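Local structure of alpha-Amylase (Thermotoga maritima, 2B5D) at residues Asp50-Thr54 with Leu379-Glu384; Lys87-Thr92 with Arg269-Tyr273; Glu185-Tyr189 with Phe204-Ser208; Lys290-Ile294 with Lys304-Asp308. The protein is an alpha-amylase of glycoside hydrolase family 57, with a parallel beta/alpha barrel-like core followed by a largely helical C-terminal part. The contacts are given in a common frame with arbitrary orientation. Where two conformers were deposited one is given. Numbering follows the deposited sequence.

Contact 1. Residues Asp50-Thr54 with Leu379-Glu384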
# COMPACT_ATOMS: atom_id res chain seq x y z
N ASP A 50 -8.05 46.24 24.39
CA ASP A 50 -8.94 46.43 23.27
C ASP A 50 -8.33 45.80 22.03
O ASP A 50 -7.11 45.79 21.88
CB ASP A 50 -9.16 47.92 23.03
CG ASP A 50 -10.42 48.21 22.22
OD1 ASP A 50 -11.49 47.60 22.50
OD2 ASP A 50 -10.35 49.06 21.30
N PHE A 51 -9.18 45.28 21.16
CA PHE A 51 -8.76 44.72 19.88
C PHE A 51 -9.91 44.89 18.89
O PHE A 51 -11.04 45.16 19.29
CB PHE A 51 -8.36 43.23 20.05
CG PHE A 51 -9.54 42.30 20.24
CD1 PHE A 51 -10.13 42.14 21.50
CD2 PHE A 51 -10.09 41.63 19.14
CE1 PHE A 51 -11.24 41.31 21.65
CE2 PHE A 51 -11.20 40.81 19.28
CZ PHE A 51 -11.77 40.65 20.54
N ARG A 52 -9.62 44.74 17.60
CA ARG A 52 -10.63 44.50 16.57
C ARG A 52 -10.16 43.35 15.67
O ARG A 52 -9.05 43.39 15.14
CB ARG A 52 -10.88 45.73 15.69
CG ARG A 52 -11.54 46.92 16.35
CD ARG A 52 -12.87 46.58 16.96
NE ARG A 52 -13.51 47.79 17.42
CZ ARG A 52 -13.39 48.28 18.65
NH1 ARG A 52 -13.99 49.42 18.95
NH2 ARG A 52 -12.68 47.65 19.58
N LEU A 53 -11.02 42.35 15.49
CA LEU A 53 -10.66 41.16 14.73
C LEU A 53 -11.89 40.53 14.11
O LEU A 53 -12.96 40.45 14.74
CB LEU A 53 -9.92 40.15 15.64
CG LEU A 53 -9.60 38.74 15.11
CD1 LEU A 53 -8.43 38.79 14.17
CD2 LEU A 53 -9.40 37.69 16.25
N THR A 54 -11.73 40.11 12.86
CA THR A 54 -12.71 39.34 12.14
C THR A 54 -12.25 37.90 11.95
O THR A 54 -11.10 37.64 11.65
CB THR A 54 -12.99 39.99 10.77
OG1 THR A 54 -13.07 41.42 10.92
CG2 THR A 54 -14.29 39.47 10.16
N LEU A 379 -7.10 49.35 14.17
CA LEU A 379 -7.69 48.04 13.91
C LEU A 379 -9.17 48.28 13.61
O LEU A 379 -9.79 49.05 14.30
CB LEU A 379 -7.58 47.13 15.11
CG LEU A 379 -6.20 46.76 15.66
CD1 LEU A 379 -6.35 45.88 16.93
CD2 LEU A 379 -5.33 46.07 14.63
N VAL A 380 -9.69 47.62 12.57
CA VAL A 380 -11.12 47.60 12.24
C VAL A 380 -11.61 46.16 12.06
O VAL A 380 -10.81 45.27 11.77
CB VAL A 380 -11.43 48.41 10.92
CG1 VAL A 380 -10.98 49.87 11.06
CG2 VAL A 380 -10.77 47.77 9.67
N THR A 381 -12.90 45.91 12.27
CA THR A 381 -13.48 44.63 11.85
C THR A 381 -14.12 44.92 10.50
O THR A 381 -14.28 46.08 10.14
CB THR A 381 -14.56 44.11 12.80
OG1 THR A 381 -15.73 44.92 12.63
CG2 THR A 381 -14.08 44.14 14.23
N ALA A 382 -14.52 43.90 9.78
CA ALA A 382 -15.06 44.10 8.45
C ALA A 382 -16.47 44.73 8.47
O ALA A 382 -16.86 45.45 7.56
CB ALA A 382 -15.06 42.80 7.72
N SER A 383 -17.24 44.43 9.51
CA SER A 383 -18.58 45.00 9.60
C SER A 383 -18.49 46.49 10.00
O SER A 383 -19.29 47.28 9.53
CB SER A 383 -19.40 44.23 10.60
OG SER A 383 -18.64 44.14 11.79
N GLU A 384 -17.50 46.89 10.82
CA GLU A 384 -17.23 48.32 11.03
C GLU A 384 -16.97 49.06 9.73
O GLU A 384 -17.48 50.16 9.52
CB GLU A 384 -16.03 48.55 11.93
CG GLU A 384 -16.34 48.48 13.39
CD GLU A 384 -15.07 48.43 14.21
OE1 GLU A 384 -13.98 48.27 13.60
OE2 GLU A 384 -15.16 48.55 15.47
O HOH W 1 -15.38 51.43 16.50
O HOH W 2 -10.77 42.64 11.56
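Arg-52 does most of the work here. Its m, m, t side chain starts toward 379-384 and lays its aliphatic part along that backbone. CB lies 3.6 Å from CB of Leu-379, and CG 3.4 Å from O of Leu-379. The guanidinium then reaches Glu-384: Arg-52 NE donates to OE2 of Glu-384 at 2.7 Å in a salt bridge. On the other flank, Arg-52 NH2 bonds OD1 of Asp-50 (3.2 Å) and O of Phe-51 (3.0 Å), so the three charged side chains form one network. Phe-51 takes the p rotamer and points away, to stack on Phe-45. Both segments have residues in the sheet of the barrel-like core: Leu-53 and Thr-54 begin strand 53-57, Leu-379 belongs to strand 377-379, and both strands run parallel to strand 3-11. Leu-379, in the m, t rotamer, packs against Phe-368 of helix 360-373. Further along, Thr-381 is at the N-cap position of helix 382-388. Its N bonds OE1 of the extended Glu-384 side chain at 2.9 Å. Thr-54, in the m rotamer, turns its hydroxyl to the same helix start and accepts from N of Ala-382, which lies 3.1 Å from OG1 of Thr-54.

Contact 2. Residues Lys87-Thr92 with Arg269-Tyr273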
# COMPACT_ATOMS: atom_id res chain seq x y z
N LYS A 87 4.07 14.28 35.63
CA LYS A 87 5.11 13.28 35.42
C LYS A 87 6.37 13.94 34.87
O LYS A 87 7.49 13.48 35.14
CB LYS A 87 4.64 12.24 34.41
CG LYS A 87 4.19 10.89 34.93
CD LYS A 87 4.27 9.88 33.78
CE LYS A 87 3.94 8.44 34.19
NZ LYS A 87 2.51 8.06 33.97
N GLU A 88 6.17 15.00 34.10
CA GLU A 88 7.25 15.64 33.39
C GLU A 88 8.00 16.64 34.24
O GLU A 88 9.22 16.77 34.11
CB GLU A 88 6.76 16.26 32.07
CG GLU A 88 6.78 15.28 30.88
CD GLU A 88 8.19 14.93 30.38
OE1 GLU A 88 9.05 15.83 30.32
OE2 GLU A 88 8.46 13.75 30.03
N VAL A 89 7.28 17.34 35.12
CA VAL A 89 7.93 18.28 36.04
C VAL A 89 8.90 17.59 37.03
O VAL A 89 9.92 18.17 37.40
CB VAL A 89 6.93 19.26 36.76
CG1 VAL A 89 5.84 18.51 37.47
CG2 VAL A 89 7.67 20.15 37.76
N GLU A 90 8.60 16.35 37.43
CA GLU A 90 9.53 15.55 38.25
C GLU A 90 10.69 14.95 37.45
O GLU A 90 11.85 15.14 37.81
CB GLU A 90 8.81 14.47 39.09
CG GLU A 90 8.59 14.84 40.56
CD GLU A 90 9.78 14.51 41.48
OE1 GLU A 90 9.53 14.12 42.65
OE2 GLU A 90 10.95 14.64 41.05
N ARG A 91 10.37 14.23 36.37
CA ARG A 91 11.37 13.62 35.49
C ARG A 91 12.38 14.64 34.93
O ARG A 91 13.49 14.27 34.56
CB ARG A 91 10.68 12.83 34.37
CG ARG A 91 11.58 12.32 33.20
CD ARG A 91 12.13 10.90 33.40
NE ARG A 91 11.89 10.01 32.24
CZ ARG A 91 12.75 9.77 31.24
NH1 ARG A 91 13.94 10.35 31.21
NH2 ARG A 91 12.40 8.94 30.25
N THR A 92 11.99 15.91 34.85
CA THR A 92 12.87 16.95 34.30
C THR A 92 13.81 17.60 35.32
O THR A 92 14.84 18.18 34.94
CB THR A 92 12.10 18.08 33.56
OG1 THR A 92 11.10 18.64 34.41
CG2 THR A 92 11.48 17.55 32.26
N ARG A 269 10.97 10.57 24.66
CA ARG A 269 10.90 9.88 25.94
C ARG A 269 10.83 8.36 25.73
O ARG A 269 10.31 7.88 24.72
CB ARG A 269 9.69 10.37 26.74
CG ARG A 269 9.93 10.49 28.21
CD ARG A 269 10.12 11.94 28.66
NE ARG A 269 11.51 12.24 29.00
CZ ARG A 269 11.90 13.24 29.78
NH1 ARG A 269 11.04 14.08 30.35
NH2 ARG A 269 13.20 13.40 30.02
N GLU A 270 11.38 7.61 26.69
CA GLU A 270 11.43 6.14 26.61
C GLU A 270 10.03 5.54 26.58
O GLU A 270 9.13 6.01 27.26
CB GLU A 270 12.24 5.56 27.76
CG GLU A 270 13.66 6.12 27.86
CD GLU A 270 14.59 5.20 28.64
OE1 GLU A 270 15.17 5.65 29.66
OE2 GLU A 270 14.74 4.03 28.23
N MET A 271 9.90 4.48 25.77
CA MET A 271 8.62 3.83 25.47
C MET A 271 7.75 3.43 26.67
O MET A 271 6.52 3.61 26.64
CB MET A 271 8.87 2.62 24.56
CG MET A 271 7.60 1.85 24.18
SD MET A 271 6.33 2.91 23.47
CE MET A 271 7.02 3.20 21.83
N GLU A 272 8.38 2.89 27.72
CA GLU A 272 7.63 2.46 28.90
C GLU A 272 7.09 3.65 29.68
O GLU A 272 5.99 3.59 30.25
CB GLU A 272 8.46 1.54 29.81
CG GLU A 272 7.60 0.46 30.50
CD GLU A 272 8.34 -0.34 31.55
OE1 GLU A 272 9.35 0.18 32.08
OE2 GLU A 272 7.91 -1.48 31.85
N TYR A 273 7.87 4.72 29.68
CA TYR A 273 7.47 6.00 30.27
C TYR A 273 6.24 6.58 29.56
O TYR A 273 5.28 7.02 30.21
CB TYR A 273 8.64 6.99 30.19
CG TYR A 273 8.33 8.34 30.77
CD1 TYR A 273 7.57 9.28 30.05
CD2 TYR A 273 8.79 8.70 32.03
CE1 TYR A 273 7.28 10.53 30.58
CE2 TYR A 273 8.51 9.95 32.57
CZ TYR A 273 7.76 10.85 31.84
OH TYR A 273 7.48 12.09 32.38
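Tyr-273, Arg-91 and Arg-269 have the most surface buried in this contact. Tyr-273 takes the t rotamer and sends its ring across to segment 87-92. CD of Lys-87 lies over one face of that ring, while Lys-87 NZ bonds the hydroxyl of Tyr-277. Tyr-273 OH sits 3.1 Å from O of Lys-87, a weak hydrogen bond that is not settled, because OE2 of Glu-88 is also within 3.0 Å of Tyr-273 OH. Arg-91 reaches the ring too, with NE 3.4 Å from CD2 of Tyr-273. The contact joins the C-terminal part of the long helix 68-91 to the start of the short helix 271-274, which has Glu-270 at its N-cap position. It lies at the periphery: the centre of the contact is about 34 Å from the centre of the chain. Arg-269 comes from the loop just before that short helix. Its NH1 forms a salt bridge with OE2 of Glu-88 at 2.6 Å, although the place of this oxygen is less sure. Its NH2 has a salt bridge to Glu-95. The two arginines lie close, with NH1 of Arg-91 3.4 Å from NH2 of Arg-269. These are two donors of like charge, and no hydrogen bond joins them. CG of Arg-91 lies over a face of the Arg-269 guanidinium.

Contact 3. Residues Glu185-Tyr189 with Phe204-Ser208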
# COMPACT_ATOMS: atom_id res chain seq x y z
N GLU A 185 -11.56 28.52 0.31
CA GLU A 185 -10.49 28.82 -0.63
C GLU A 185 -10.71 30.10 -1.41
O GLU A 185 -10.21 30.24 -2.52
CB GLU A 185 -10.26 27.67 -1.65
CG GLU A 185 -9.97 26.25 -1.08
CD GLU A 185 -8.87 26.26 -0.02
OE1 GLU A 185 -7.81 26.92 -0.27
OE2 GLU A 185 -9.08 25.63 1.05
N CYS A 186 -11.48 31.03 -0.84
CA CYS A 186 -12.00 32.20 -1.59
C CYS A 186 -12.56 31.86 -2.98
O CYS A 186 -12.49 32.69 -3.90
CB CYS A 186 -10.91 33.33 -1.63
SG CYS A 186 -10.75 34.05 0.06
N GLY A 187 -13.04 30.64 -3.15
CA GLY A 187 -13.56 30.21 -4.43
C GLY A 187 -14.81 31.02 -4.78
O GLY A 187 -15.84 30.93 -4.12
N TYR A 188 -14.67 31.85 -5.79
CA TYR A 188 -15.67 32.78 -6.18
C TYR A 188 -15.77 32.63 -7.68
O TYR A 188 -14.76 32.48 -8.35
CB TYR A 188 -15.31 34.23 -5.81
CG TYR A 188 -16.42 35.20 -6.32
CD1 TYR A 188 -17.61 35.41 -5.57
CD2 TYR A 188 -16.32 35.82 -7.56
CE1 TYR A 188 -18.64 36.27 -6.04
CE2 TYR A 188 -17.32 36.65 -8.04
CZ TYR A 188 -18.49 36.85 -7.29
OH TYR A 188 -19.45 37.70 -7.78
N TYR A 189 -17.00 32.58 -8.17
CA TYR A 189 -17.28 32.63 -9.61
C TYR A 189 -18.42 33.63 -9.87
O TYR A 189 -19.20 33.96 -8.98
CB TYR A 189 -17.65 31.24 -10.18
CG TYR A 189 -18.93 30.65 -9.64
CD1 TYR A 189 -18.92 29.93 -8.43
CD2 TYR A 189 -20.13 30.84 -10.31
CE1 TYR A 189 -20.12 29.37 -7.91
CE2 TYR A 189 -21.31 30.29 -9.82
CZ TYR A 189 -21.30 29.55 -8.63
OH TYR A 189 -22.47 29.05 -8.16
N PHE A 204 -18.40 39.38 1.49
CA PHE A 204 -17.51 38.27 1.42
C PHE A 204 -16.02 38.73 1.20
O PHE A 204 -15.75 39.93 1.06
CB PHE A 204 -17.96 37.29 0.35
CG PHE A 204 -18.06 37.89 -1.02
CD1 PHE A 204 -17.36 37.37 -2.07
CD2 PHE A 204 -18.97 38.90 -1.27
CE1 PHE A 204 -17.50 37.91 -3.30
CE2 PHE A 204 -19.14 39.41 -2.54
CZ PHE A 204 -18.42 38.94 -3.53
N PHE A 205 -15.10 37.76 1.15
CA PHE A 205 -13.64 38.00 0.92
C PHE A 205 -13.25 37.32 -0.39
O PHE A 205 -13.77 36.24 -0.71
CB PHE A 205 -12.83 37.51 2.09
CG PHE A 205 -13.10 38.27 3.41
CD1 PHE A 205 -14.11 37.84 4.29
CD2 PHE A 205 -12.32 39.38 3.77
CE1 PHE A 205 -14.39 38.52 5.49
CE2 PHE A 205 -12.56 40.08 4.99
CZ PHE A 205 -13.62 39.63 5.86
N VAL A 206 -12.47 38.00 -1.21
CA VAL A 206 -11.94 37.37 -2.40
C VAL A 206 -10.37 37.51 -2.39
O VAL A 206 -9.80 38.29 -1.61
CB VAL A 206 -12.54 38.01 -3.69
CG1 VAL A 206 -14.12 37.84 -3.76
CG2 VAL A 206 -12.18 39.44 -3.76
N ASP A 207 -9.74 36.72 -3.23
CA ASP A 207 -8.39 36.84 -3.66
C ASP A 207 -8.23 38.13 -4.48
O ASP A 207 -9.17 38.60 -5.16
CB ASP A 207 -8.05 35.69 -4.61
CG ASP A 207 -6.56 35.62 -4.95
OD1 ASP A 207 -5.75 35.46 -4.01
OD2 ASP A 207 -6.17 35.67 -6.16
N SER A 208 -6.98 38.64 -4.45
CA SER A 208 -6.53 39.81 -5.15
C SER A 208 -6.81 39.75 -6.62
O SER A 208 -7.11 40.77 -7.23
CB SER A 208 -4.97 39.92 -4.97
OG SER A 208 -4.72 40.10 -3.61
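Glu-185 and Cys-186 both have positive phi and psi angles, in the left-handed helical region. The chain therefore turns sharply here. Glu-185 makes no contact with 204-208; its backbone bonds that of Trp-402. Cys-186 points toward the strand and fits against its backbone. Its SG lies 3.8 Å from O of Phe-205, and its CB is 3.9 Å from N of Asp-207. No hydrogen bond links the two segments; they meet by packing. Strands 180-182 and 203-206 are parallel neighbours in the sheet, joined through helix 192-198 in a beta-alpha-beta crossover. Segment 185-189 lies in the loop that leaves the first strand. It lies at the C-terminal ends of the strands, the end where beta/alpha barrels generally carry their active sites. Gly-187 passes without contact. Tyr-188 then points back toward 204-208. Its ring is roughly parallel to that of Phe-204, with planes at 23°, but the two are slid apart and barely overlap. The closest atoms are CD1 of Tyr-188 and CE1 of Phe-204, 3.4 Å apart. CB of Tyr-188 also meets CG1 of Val-206 at 4.3 Å, and its hydroxyl bonds Asp-193. Tyr-189 makes no contact with 204-208; its side chain touches Gln-153 and Asp-399.

Contact 4. Residues Lys290-Ile294 with Lys304-Asp308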
# COMPACT_ATOMS: atom_id res chain seq x y z
N LYS A 290 6.70 20.05 24.19
CA LYS A 290 7.85 20.17 23.29
C LYS A 290 8.88 21.13 23.89
O LYS A 290 8.52 22.22 24.34
CB LYS A 290 7.40 20.73 21.93
CG LYS A 290 6.08 20.22 21.37
CD LYS A 290 6.02 20.57 19.91
CE LYS A 290 4.60 20.61 19.38
NZ LYS A 290 4.16 19.31 18.83
N TYR A 291 10.15 20.74 23.85
CA TYR A 291 11.21 21.44 24.60
C TYR A 291 12.29 22.16 23.79
O TYR A 291 13.12 22.84 24.34
CB TYR A 291 11.89 20.45 25.55
CG TYR A 291 11.02 19.89 26.68
CD1 TYR A 291 10.86 18.54 26.84
CD2 TYR A 291 10.41 20.74 27.61
CE1 TYR A 291 10.08 18.03 27.88
CE2 TYR A 291 9.63 20.24 28.67
CZ TYR A 291 9.48 18.90 28.79
OH TYR A 291 8.73 18.39 29.82
N HIS A 292 12.30 22.00 22.48
CA HIS A 292 13.35 22.59 21.65
C HIS A 292 12.90 23.83 20.89
O HIS A 292 11.69 24.03 20.63
CB HIS A 292 13.92 21.54 20.71
CG HIS A 292 14.42 20.31 21.43
ND1 HIS A 292 13.56 19.37 21.98
CD2 HIS A 292 15.67 19.88 21.70
CE1 HIS A 292 14.28 18.41 22.54
NE2 HIS A 292 15.56 18.69 22.38
N ARG A 293 13.87 24.70 20.61
CA ARG A 293 13.65 25.82 19.72
C ARG A 293 14.17 25.44 18.33
O ARG A 293 14.97 24.51 18.19
CB ARG A 293 14.32 27.09 20.25
CG ARG A 293 15.80 26.95 20.56
CD ARG A 293 16.34 28.19 21.26
NE ARG A 293 17.80 28.17 21.30
CZ ARG A 293 18.61 28.69 20.37
NH1 ARG A 293 18.11 29.31 19.30
NH2 ARG A 293 19.92 28.58 20.51
N ILE A 294 13.76 26.19 17.30
CA ILE A 294 14.17 25.89 15.93
C ILE A 294 15.70 25.85 15.78
O ILE A 294 16.21 25.04 15.00
CB ILE A 294 13.48 26.85 14.90
CG1 ILE A 294 11.95 26.66 14.93
CG2 ILE A 294 14.04 26.67 13.46
CD1 ILE A 294 11.17 27.79 14.33
N LYS A 304 19.34 20.43 17.80
CA LYS A 304 18.43 21.45 18.29
C LYS A 304 18.54 21.75 19.78
O LYS A 304 18.55 20.84 20.61
CB LYS A 304 16.97 21.10 17.93
CG LYS A 304 16.73 21.27 16.44
CD LYS A 304 15.29 21.38 16.09
CE LYS A 304 15.13 21.27 14.58
NZ LYS A 304 15.24 22.58 13.86
N GLU A 305 18.60 23.03 20.10
CA GLU A 305 18.74 23.46 21.47
C GLU A 305 17.41 23.62 22.17
O GLU A 305 16.37 23.75 21.54
CB GLU A 305 19.54 24.76 21.53
CG GLU A 305 21.01 24.45 21.40
CD GLU A 305 21.84 25.65 21.14
OE1 GLU A 305 22.61 25.60 20.16
OE2 GLU A 305 21.72 26.65 21.92
N TYR A 306 17.47 23.62 23.49
CA TYR A 306 16.28 23.72 24.32
C TYR A 306 15.59 25.08 24.23
O TYR A 306 16.24 26.12 24.12
CB TYR A 306 16.63 23.35 25.77
CG TYR A 306 16.85 21.86 25.96
CD1 TYR A 306 18.08 21.36 26.42
CD2 TYR A 306 15.83 20.94 25.64
CE1 TYR A 306 18.31 20.00 26.59
CE2 TYR A 306 16.04 19.57 25.79
CZ TYR A 306 17.29 19.10 26.27
OH TYR A 306 17.51 17.73 26.42
N TYR A 307 14.26 25.04 24.27
CA TYR A 307 13.43 26.24 24.18
C TYR A 307 13.58 27.12 25.42
O TYR A 307 13.44 26.66 26.57
CB TYR A 307 11.95 25.83 24.01
CG TYR A 307 10.98 26.98 23.78
CD1 TYR A 307 11.11 27.85 22.68
CD2 TYR A 307 9.91 27.18 24.65
CE1 TYR A 307 10.23 28.89 22.48
CE2 TYR A 307 9.00 28.21 24.45
CZ TYR A 307 9.17 29.06 23.36
OH TYR A 307 8.27 30.08 23.14
N ASP A 308 13.85 28.39 25.16
CA ASP A 308 13.84 29.44 26.17
C ASP A 308 12.74 30.42 25.80
O ASP A 308 12.85 31.15 24.83
CB ASP A 308 15.19 30.16 26.20
CG ASP A 308 15.27 31.22 27.31
OD1 ASP A 308 16.41 31.66 27.60
OD2 ASP A 308 14.22 31.63 27.89
O HOH W 3 18.47 27.11 24.13
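Two backbone hydrogen bonds tie these two parts of one long loop together. Tyr-307 N donates to O of Tyr-291 at 2.5 Å, which is very short. Arg-293 N donates to O of Glu-305 at 2.8 Å. The two bonds flank His-292 and Tyr-306, whose CA atoms are 4.1 Å apart. The His-292 and Tyr-306 rings meet obliquely, with planes at 33°. The guanidinium of Arg-293 is well satisfied. Its NH2 forms a salt bridge with OE2 of Glu-305 at 3.0 Å, and NH1 bonds O of Pro-256. Arg-293 NE donates to water 3 at 3.1 Å, and that water donates to O of Tyr-306, only 2.4 Å away. The largely extended Lys-304 brings its amine to segment 290-294: NZ bonds O of Ile-294 at 2.9 Å and also pairs with Glu-260. The hydroxyl of Tyr-291 is taken by Glu-88. Asp-308 is at the N-cap position of helix 309-338, and its OD2 accepts from N of Asp-310. The backbone pattern is that of an isolated beta bridge, with His-292 and Tyr-306 as a non-hydrogen-bonded antiparallel pair. It closes the excursion between the two segments, after which 304-308 leads into helix 309-338.

How the contacts relate
The contacts form two pairs. Contacts 1 and 3 belong to the core sheet. Their centres are 20 Å apart, and they touch where CB of Ala-382 packs 3.9 Å from CZ of Phe-205. Contacts 2 and 4 lie farther out, in the helices and loops at one side of the chain. Their centres are 17 Å apart. Tyr-291 OH and Glu-88 OE1, 2.6 Å apart, probably share a hydrogen bond. Contacts 2 and 3 are farthest apart, at 47 Å between centres, on opposite sides of the chain's centre. Along the sequence, contact 1 spans all the others. Contact 2 spans contact 3, and contact 4 follows. The ends of contact 1 thus bring distant parts of the chain to one sheet.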